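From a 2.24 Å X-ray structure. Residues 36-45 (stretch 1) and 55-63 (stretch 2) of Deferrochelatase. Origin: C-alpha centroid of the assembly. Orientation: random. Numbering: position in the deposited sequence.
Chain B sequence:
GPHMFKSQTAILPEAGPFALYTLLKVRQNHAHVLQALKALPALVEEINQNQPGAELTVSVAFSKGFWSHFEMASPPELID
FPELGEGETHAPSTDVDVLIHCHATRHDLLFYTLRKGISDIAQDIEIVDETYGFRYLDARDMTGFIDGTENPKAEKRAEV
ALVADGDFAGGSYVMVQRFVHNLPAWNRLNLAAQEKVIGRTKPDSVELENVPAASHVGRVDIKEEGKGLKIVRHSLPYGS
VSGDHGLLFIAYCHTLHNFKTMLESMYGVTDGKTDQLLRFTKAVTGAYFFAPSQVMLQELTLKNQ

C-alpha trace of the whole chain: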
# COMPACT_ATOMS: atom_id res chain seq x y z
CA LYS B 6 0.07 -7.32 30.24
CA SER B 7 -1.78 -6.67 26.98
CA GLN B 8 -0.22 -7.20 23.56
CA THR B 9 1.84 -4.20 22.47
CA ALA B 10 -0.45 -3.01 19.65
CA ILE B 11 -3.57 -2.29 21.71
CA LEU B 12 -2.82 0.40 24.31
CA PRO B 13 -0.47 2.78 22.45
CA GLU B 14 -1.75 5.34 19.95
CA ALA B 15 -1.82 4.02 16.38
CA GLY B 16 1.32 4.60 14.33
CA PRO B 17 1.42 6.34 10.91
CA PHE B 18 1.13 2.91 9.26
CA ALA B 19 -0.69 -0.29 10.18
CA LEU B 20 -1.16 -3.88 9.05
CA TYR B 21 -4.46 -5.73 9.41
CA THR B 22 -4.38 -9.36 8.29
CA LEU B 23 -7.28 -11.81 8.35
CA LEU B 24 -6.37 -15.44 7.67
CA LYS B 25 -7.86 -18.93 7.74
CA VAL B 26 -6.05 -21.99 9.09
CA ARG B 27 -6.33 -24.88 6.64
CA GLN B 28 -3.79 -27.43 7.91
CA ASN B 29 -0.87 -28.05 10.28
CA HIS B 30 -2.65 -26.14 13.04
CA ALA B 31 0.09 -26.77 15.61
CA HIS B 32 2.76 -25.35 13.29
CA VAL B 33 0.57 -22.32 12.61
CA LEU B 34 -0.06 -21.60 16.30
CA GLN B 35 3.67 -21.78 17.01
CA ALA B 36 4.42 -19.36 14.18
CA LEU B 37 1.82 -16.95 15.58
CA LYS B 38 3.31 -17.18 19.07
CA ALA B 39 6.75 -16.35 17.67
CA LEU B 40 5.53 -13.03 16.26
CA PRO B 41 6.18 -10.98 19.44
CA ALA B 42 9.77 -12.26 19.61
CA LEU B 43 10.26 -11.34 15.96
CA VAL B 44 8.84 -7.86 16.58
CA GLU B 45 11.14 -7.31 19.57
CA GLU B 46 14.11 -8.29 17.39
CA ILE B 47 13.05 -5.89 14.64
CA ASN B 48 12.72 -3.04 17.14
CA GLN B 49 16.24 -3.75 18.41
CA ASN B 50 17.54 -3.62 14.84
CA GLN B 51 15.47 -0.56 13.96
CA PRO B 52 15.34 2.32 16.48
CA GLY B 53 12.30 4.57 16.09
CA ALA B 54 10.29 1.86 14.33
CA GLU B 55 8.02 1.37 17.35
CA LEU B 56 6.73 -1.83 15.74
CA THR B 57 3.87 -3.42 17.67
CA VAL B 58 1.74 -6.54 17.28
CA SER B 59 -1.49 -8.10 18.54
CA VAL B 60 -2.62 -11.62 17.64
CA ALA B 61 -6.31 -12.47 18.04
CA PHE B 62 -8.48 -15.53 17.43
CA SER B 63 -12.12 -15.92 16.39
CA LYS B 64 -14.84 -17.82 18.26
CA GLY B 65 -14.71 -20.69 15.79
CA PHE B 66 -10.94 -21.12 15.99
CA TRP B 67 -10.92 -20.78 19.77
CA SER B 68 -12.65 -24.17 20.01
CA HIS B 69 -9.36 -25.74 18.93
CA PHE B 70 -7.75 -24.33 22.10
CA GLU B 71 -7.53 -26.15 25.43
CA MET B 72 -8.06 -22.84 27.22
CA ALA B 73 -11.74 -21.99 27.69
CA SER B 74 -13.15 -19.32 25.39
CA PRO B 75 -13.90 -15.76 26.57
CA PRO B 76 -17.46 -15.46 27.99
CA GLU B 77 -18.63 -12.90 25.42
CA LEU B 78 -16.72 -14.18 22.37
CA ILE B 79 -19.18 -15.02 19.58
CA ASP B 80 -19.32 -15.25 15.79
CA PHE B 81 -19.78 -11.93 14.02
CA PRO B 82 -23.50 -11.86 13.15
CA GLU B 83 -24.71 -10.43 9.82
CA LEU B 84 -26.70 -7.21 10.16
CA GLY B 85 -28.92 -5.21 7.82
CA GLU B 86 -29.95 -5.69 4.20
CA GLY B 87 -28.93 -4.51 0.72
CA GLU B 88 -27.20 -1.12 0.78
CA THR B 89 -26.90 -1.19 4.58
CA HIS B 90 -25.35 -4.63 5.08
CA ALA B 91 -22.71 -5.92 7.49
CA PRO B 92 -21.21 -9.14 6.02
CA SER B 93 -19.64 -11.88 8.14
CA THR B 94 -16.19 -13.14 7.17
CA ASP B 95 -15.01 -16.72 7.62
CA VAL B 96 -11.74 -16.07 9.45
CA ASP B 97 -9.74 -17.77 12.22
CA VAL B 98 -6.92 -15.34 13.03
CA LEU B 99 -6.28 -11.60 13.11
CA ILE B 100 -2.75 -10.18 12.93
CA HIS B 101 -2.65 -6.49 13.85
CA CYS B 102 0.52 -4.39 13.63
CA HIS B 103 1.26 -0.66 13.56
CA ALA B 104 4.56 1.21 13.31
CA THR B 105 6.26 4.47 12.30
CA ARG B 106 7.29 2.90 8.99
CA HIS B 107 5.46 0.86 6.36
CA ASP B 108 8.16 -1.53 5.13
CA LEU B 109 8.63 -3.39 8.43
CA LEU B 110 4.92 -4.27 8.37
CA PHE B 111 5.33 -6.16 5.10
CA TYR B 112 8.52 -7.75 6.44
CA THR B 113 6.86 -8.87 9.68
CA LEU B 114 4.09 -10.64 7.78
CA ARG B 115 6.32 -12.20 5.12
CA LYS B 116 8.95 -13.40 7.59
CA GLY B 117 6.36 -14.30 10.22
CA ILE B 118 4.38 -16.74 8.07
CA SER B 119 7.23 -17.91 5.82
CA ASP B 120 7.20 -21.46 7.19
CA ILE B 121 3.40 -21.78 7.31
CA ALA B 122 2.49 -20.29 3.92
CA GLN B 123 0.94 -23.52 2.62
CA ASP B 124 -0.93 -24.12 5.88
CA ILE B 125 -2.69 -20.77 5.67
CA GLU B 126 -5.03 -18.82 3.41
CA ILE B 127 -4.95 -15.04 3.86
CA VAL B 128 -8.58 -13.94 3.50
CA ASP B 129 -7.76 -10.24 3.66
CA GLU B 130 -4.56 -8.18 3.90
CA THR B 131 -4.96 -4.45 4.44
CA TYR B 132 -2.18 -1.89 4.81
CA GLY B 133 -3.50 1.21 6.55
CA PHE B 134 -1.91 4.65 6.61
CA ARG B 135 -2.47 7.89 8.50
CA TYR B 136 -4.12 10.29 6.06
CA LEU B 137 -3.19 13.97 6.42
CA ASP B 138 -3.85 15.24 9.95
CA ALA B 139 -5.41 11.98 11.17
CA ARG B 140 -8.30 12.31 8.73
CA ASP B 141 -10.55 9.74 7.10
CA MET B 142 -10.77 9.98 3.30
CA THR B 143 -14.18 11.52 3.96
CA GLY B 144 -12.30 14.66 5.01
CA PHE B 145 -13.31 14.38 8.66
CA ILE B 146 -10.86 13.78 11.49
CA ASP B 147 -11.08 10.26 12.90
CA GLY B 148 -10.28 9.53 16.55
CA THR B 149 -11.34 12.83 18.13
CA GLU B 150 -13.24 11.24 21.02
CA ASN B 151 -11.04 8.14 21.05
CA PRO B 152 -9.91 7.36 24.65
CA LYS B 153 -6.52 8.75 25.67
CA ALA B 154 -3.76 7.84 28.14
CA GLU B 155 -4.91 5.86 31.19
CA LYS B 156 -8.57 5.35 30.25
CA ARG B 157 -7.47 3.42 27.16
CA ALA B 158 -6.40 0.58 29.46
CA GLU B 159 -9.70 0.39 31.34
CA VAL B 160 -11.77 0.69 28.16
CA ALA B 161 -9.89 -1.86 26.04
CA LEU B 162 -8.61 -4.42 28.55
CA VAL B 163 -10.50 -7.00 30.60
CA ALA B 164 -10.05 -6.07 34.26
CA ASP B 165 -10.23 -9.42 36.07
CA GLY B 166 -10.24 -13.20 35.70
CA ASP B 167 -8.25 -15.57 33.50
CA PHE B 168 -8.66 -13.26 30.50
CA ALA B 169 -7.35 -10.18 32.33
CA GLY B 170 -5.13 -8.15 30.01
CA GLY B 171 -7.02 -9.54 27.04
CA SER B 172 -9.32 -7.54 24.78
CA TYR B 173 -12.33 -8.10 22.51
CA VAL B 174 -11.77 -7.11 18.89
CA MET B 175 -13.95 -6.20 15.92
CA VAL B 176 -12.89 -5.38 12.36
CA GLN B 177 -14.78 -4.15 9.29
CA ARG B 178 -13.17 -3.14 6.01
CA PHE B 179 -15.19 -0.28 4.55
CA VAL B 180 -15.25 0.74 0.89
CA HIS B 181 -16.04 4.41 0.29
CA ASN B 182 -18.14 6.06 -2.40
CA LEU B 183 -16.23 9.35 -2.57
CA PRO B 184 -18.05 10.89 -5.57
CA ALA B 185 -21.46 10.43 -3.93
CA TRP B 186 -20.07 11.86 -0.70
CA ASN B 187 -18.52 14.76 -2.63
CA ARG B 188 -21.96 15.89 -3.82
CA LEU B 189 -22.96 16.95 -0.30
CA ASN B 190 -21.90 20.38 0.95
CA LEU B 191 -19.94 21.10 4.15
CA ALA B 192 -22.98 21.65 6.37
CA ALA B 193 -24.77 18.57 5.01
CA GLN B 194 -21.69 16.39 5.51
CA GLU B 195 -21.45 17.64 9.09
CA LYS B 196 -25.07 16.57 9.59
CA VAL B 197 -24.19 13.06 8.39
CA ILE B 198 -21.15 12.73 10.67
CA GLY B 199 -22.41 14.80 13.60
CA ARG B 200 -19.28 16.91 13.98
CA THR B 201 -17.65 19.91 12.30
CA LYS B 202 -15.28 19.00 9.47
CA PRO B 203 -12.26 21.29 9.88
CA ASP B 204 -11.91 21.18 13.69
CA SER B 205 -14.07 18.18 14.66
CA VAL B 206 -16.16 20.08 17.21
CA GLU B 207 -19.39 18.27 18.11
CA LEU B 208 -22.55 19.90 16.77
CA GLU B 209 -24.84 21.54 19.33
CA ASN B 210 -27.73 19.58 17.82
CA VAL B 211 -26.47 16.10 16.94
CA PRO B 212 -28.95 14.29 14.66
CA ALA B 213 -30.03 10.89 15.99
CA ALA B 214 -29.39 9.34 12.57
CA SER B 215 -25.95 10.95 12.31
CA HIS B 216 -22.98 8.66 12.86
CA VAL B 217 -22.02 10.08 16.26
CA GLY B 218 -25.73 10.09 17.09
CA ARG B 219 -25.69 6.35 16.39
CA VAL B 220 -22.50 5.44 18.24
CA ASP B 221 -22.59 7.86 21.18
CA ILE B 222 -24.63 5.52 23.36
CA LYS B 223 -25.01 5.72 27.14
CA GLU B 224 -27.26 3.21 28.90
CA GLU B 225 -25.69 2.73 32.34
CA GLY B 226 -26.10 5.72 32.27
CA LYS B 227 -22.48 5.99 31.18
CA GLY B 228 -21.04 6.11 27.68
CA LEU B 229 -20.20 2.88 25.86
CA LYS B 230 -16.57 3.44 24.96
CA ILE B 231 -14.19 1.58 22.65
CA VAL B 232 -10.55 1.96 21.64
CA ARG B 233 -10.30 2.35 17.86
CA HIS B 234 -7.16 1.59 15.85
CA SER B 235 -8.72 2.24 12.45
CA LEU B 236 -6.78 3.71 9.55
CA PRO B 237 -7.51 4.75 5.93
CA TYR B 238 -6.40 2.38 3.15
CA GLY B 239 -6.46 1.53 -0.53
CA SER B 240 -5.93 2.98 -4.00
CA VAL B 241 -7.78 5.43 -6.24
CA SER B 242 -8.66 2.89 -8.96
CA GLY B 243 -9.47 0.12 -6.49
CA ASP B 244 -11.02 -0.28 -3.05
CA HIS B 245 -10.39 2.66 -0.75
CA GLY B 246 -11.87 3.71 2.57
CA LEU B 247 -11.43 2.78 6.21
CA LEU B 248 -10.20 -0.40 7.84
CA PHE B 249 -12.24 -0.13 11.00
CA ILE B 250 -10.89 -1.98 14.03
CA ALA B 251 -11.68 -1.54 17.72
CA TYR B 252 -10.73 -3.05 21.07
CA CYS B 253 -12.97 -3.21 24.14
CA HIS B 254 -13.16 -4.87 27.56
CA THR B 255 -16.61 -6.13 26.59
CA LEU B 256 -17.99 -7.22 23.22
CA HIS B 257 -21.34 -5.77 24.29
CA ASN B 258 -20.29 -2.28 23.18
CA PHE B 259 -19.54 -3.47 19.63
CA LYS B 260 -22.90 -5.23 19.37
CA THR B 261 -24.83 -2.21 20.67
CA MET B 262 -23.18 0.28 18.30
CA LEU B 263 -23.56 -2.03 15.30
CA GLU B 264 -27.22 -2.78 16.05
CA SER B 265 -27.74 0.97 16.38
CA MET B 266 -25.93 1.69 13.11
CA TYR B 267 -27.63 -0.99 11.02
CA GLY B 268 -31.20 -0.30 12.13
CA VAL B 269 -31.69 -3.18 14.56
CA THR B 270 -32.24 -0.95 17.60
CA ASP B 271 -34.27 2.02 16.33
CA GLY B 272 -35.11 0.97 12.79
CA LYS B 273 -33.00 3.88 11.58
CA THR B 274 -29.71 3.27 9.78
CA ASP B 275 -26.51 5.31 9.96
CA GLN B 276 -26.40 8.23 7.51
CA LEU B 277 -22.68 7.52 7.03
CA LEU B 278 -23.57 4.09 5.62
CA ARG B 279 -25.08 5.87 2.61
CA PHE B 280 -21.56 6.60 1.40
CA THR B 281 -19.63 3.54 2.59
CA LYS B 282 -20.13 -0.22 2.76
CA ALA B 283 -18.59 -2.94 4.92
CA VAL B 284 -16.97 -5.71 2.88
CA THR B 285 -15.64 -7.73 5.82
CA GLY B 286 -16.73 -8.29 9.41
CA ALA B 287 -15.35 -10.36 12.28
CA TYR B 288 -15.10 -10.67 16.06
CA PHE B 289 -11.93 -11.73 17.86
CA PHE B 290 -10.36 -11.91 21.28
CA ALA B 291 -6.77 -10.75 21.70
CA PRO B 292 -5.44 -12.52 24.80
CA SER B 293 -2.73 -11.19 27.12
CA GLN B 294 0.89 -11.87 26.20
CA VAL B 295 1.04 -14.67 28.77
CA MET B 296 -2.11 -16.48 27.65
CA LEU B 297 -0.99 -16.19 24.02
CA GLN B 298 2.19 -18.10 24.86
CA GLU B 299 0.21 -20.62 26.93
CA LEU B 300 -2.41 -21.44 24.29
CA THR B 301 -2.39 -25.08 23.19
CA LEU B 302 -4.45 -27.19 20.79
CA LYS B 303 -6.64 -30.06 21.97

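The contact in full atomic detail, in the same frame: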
# COMPACT_ATOMS: atom_id res chain seq x y z
N ALA B 36 3.98 -20.49 14.99
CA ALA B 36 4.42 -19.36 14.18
C ALA B 36 3.77 -18.05 14.62
O ALA B 36 4.38 -16.99 14.55
CB ALA B 36 4.13 -19.62 12.71
N LEU B 37 2.52 -18.13 15.09
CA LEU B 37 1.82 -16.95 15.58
C LEU B 37 2.38 -16.50 16.92
O LEU B 37 2.49 -15.30 17.20
CB LEU B 37 0.32 -17.22 15.69
CG LEU B 37 -0.43 -17.46 14.38
CD1 LEU B 37 -1.87 -17.83 14.64
CD2 LEU B 37 -0.34 -16.23 13.48
N LYS B 38 2.73 -17.47 17.76
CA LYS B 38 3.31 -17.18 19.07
C LYS B 38 4.68 -16.53 18.96
O LYS B 38 5.11 -15.80 19.85
CB LYS B 38 3.43 -18.45 19.90
CG LYS B 38 2.12 -19.03 20.38
CD LYS B 38 2.39 -20.18 21.34
CE LYS B 38 1.11 -20.87 21.74
NZ LYS B 38 1.37 -21.92 22.76
N ALA B 39 5.38 -16.82 17.86
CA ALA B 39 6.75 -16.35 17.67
C ALA B 39 6.79 -14.94 17.09
O ALA B 39 7.86 -14.36 16.91
CB ALA B 39 7.51 -17.31 16.78
N LEU B 40 5.62 -14.38 16.80
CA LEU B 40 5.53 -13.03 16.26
C LEU B 40 6.05 -11.95 17.23
O LEU B 40 6.81 -11.08 16.80
CB LEU B 40 4.09 -12.71 15.83
CG LEU B 40 3.62 -13.39 14.54
CD1 LEU B 40 2.20 -12.98 14.21
CD2 LEU B 40 4.57 -13.04 13.40
N PRO B 41 5.64 -11.98 18.52
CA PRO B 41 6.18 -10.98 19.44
C PRO B 41 7.71 -10.97 19.52
O PRO B 41 8.31 -9.90 19.58
CB PRO B 41 5.58 -11.38 20.79
CG PRO B 41 4.31 -12.05 20.44
CD PRO B 41 4.59 -12.79 19.17
N ALA B 42 8.32 -12.15 19.53
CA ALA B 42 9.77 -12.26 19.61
C ALA B 42 10.43 -11.69 18.36
O ALA B 42 11.49 -11.08 18.44
CB ALA B 42 10.19 -13.71 19.82
N LEU B 43 9.79 -11.90 17.22
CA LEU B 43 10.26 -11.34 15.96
C LEU B 43 10.18 -9.81 15.99
O LEU B 43 11.11 -9.12 15.58
CB LEU B 43 9.45 -11.89 14.78
CG LEU B 43 9.70 -11.23 13.42
CD1 LEU B 43 11.15 -11.40 12.99
CD2 LEU B 43 8.75 -11.77 12.37
N VAL B 44 9.06 -9.30 16.48
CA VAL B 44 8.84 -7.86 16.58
C VAL B 44 9.86 -7.19 17.50
O VAL B 44 10.40 -6.13 17.17
CB VAL B 44 7.41 -7.55 17.08
CG1 VAL B 44 7.27 -6.09 17.46
CG2 VAL B 44 6.39 -7.94 16.02
N GLU B 45 10.13 -7.81 18.64
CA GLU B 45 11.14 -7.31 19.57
C GLU B 45 12.50 -7.22 18.89
O GLU B 45 13.23 -6.25 19.07
CB GLU B 45 11.23 -8.20 20.81
CG GLU B 45 12.37 -7.85 21.75
CD GLU B 45 12.22 -6.46 22.35
OE1 GLU B 45 11.15 -6.17 22.92
OE2 GLU B 45 13.17 -5.66 22.25
N GLU B 55 9.15 1.52 16.44
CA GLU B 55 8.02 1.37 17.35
C GLU B 55 7.02 0.33 16.83
O GLU B 55 5.81 0.51 16.93
CB GLU B 55 7.32 2.71 17.58
CG GLU B 55 8.23 3.75 18.24
CD GLU B 55 7.51 5.06 18.53
OE1 GLU B 55 6.31 5.17 18.21
OE2 GLU B 55 8.15 5.98 19.09
N LEU B 56 7.56 -0.75 16.27
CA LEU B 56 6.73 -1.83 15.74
C LEU B 56 6.00 -2.56 16.86
O LEU B 56 6.61 -2.94 17.86
CB LEU B 56 7.59 -2.81 14.93
CG LEU B 56 6.87 -4.03 14.36
CD1 LEU B 56 5.87 -3.62 13.28
CD2 LEU B 56 7.87 -5.03 13.82
N THR B 57 4.70 -2.74 16.68
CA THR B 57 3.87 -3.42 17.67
C THR B 57 3.08 -4.54 17.01
O THR B 57 2.99 -4.60 15.79
CB THR B 57 2.90 -2.46 18.37
OG1 THR B 57 2.01 -1.90 17.39
CG2 THR B 57 3.66 -1.33 19.05
N VAL B 58 2.51 -5.42 17.82
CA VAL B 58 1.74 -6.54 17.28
C VAL B 58 0.67 -7.01 18.27
O VAL B 58 0.85 -6.94 19.49
CB VAL B 58 2.67 -7.73 16.91
CG1 VAL B 58 3.31 -8.33 18.15
CG2 VAL B 58 1.91 -8.79 16.12
N SER B 59 -0.46 -7.47 17.74
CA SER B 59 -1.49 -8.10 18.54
C SER B 59 -2.15 -9.23 17.76
O SER B 59 -2.72 -9.01 16.69
CB SER B 59 -2.54 -7.09 18.98
OG SER B 59 -3.55 -7.71 19.75
N VAL B 60 -2.05 -10.45 18.29
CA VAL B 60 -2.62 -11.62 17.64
C VAL B 60 -3.94 -12.01 18.31
O VAL B 60 -4.00 -12.18 19.53
CB VAL B 60 -1.65 -12.82 17.68
CG1 VAL B 60 -2.26 -14.01 16.96
CG2 VAL B 60 -0.32 -12.44 17.07
N ALA B 61 -4.98 -12.17 17.51
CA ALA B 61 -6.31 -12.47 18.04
C ALA B 61 -6.97 -13.63 17.30
O ALA B 61 -6.69 -13.86 16.12
CB ALA B 61 -7.19 -11.24 17.97
N PHE B 62 -7.84 -14.35 18.00
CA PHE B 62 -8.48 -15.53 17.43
C PHE B 62 -10.00 -15.42 17.48
O PHE B 62 -10.56 -14.86 18.43
CB PHE B 62 -8.03 -16.79 18.18
CG PHE B 62 -6.54 -16.95 18.25
CD1 PHE B 62 -5.83 -16.48 19.35
CD2 PHE B 62 -5.85 -17.57 17.23
CE1 PHE B 62 -4.45 -16.63 19.42
CE2 PHE B 62 -4.47 -17.72 17.29
CZ PHE B 62 -3.78 -17.25 18.39
N SER B 63 -10.67 -15.96 16.46
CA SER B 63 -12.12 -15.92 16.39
C SER B 63 -12.76 -16.96 17.30
O SER B 63 -12.08 -17.82 17.84
CB SER B 63 -12.59 -16.13 14.95
OG SER B 63 -12.32 -17.45 14.51

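The segment 55-63 contains a β-strand spanning roughly 57-62 alongside a helical segment, 36-45, and the two lie almost exactly antiparallel: the axes of helix 40-45 and strand 57-62 differ by 177° in direction and approach to 8.5 Å. As the segment advances from Leu56 to Val58 to Val60, its nearest Cα neighbours step backwards through Val44, Pro41 and Leu37. No hydrogen bond joins the two segments. The contact, which buries 380 Å² in total, is made mainly by apolar side chains, some of them resting on backbone atoms.

Glu55 points away from the helix and takes no part. Contact begins at Leu56, whose CA-to-CB bond points toward the helix; with chi1 t and chi2 p, its side chain meets Val44. The CG1 methyl of Val44 sits 3.7 Å from Leu56 CG and only 3.2 Å from Leu56 O, so this methyl packs tightly against both the side chain and the backbone carbonyl. The short approach to the oxygen is a steric contact rather than a polar bond.

Thr57 then turns its side chain away from the helix, and its OG1 is hydrogen-bonded elsewhere in the structure. The alternation expected of an extended chain brings Val58 back toward the helix. Its CG1 lies 3.8 Å from Val44 CG2 and 4.1 Å from Pro41 CA, while its CG2 is 4.5 Å from Leu40 CB. Val58 thus spans roughly one helical turn, from Leu40 to Val44, two residues whose backbones are tied by the 2.9 Å hydrogen bond from Val44 N to Leu40 O.

Ser59 faces away, and Val60 again faces the helix. Here the partners are Leu40, whose CD1 is 3.8 Å from Val60 CG2, and Leu37, whose CB is 4.3 Å from Val60 CG1. Val60 CG2 also approaches Leu37 O at 4.0 Å; that carbonyl accepts a hydrogen bond from Leu40 N at 3.3 Å.

Ala61 is out of reach of the helix. Phe62 closes the contact differently: its CA-to-CB bond points sideways, but with chi1 m, the end of the side chain comes nearer, and CE2 lies 3.7 Å from Leu37 CD1. The methyl meets the ring obliquely, and Leu37 thereby touches both Val60 and Phe62. Ser63 lies beyond the contact, where its side chain caps the start of the next helix.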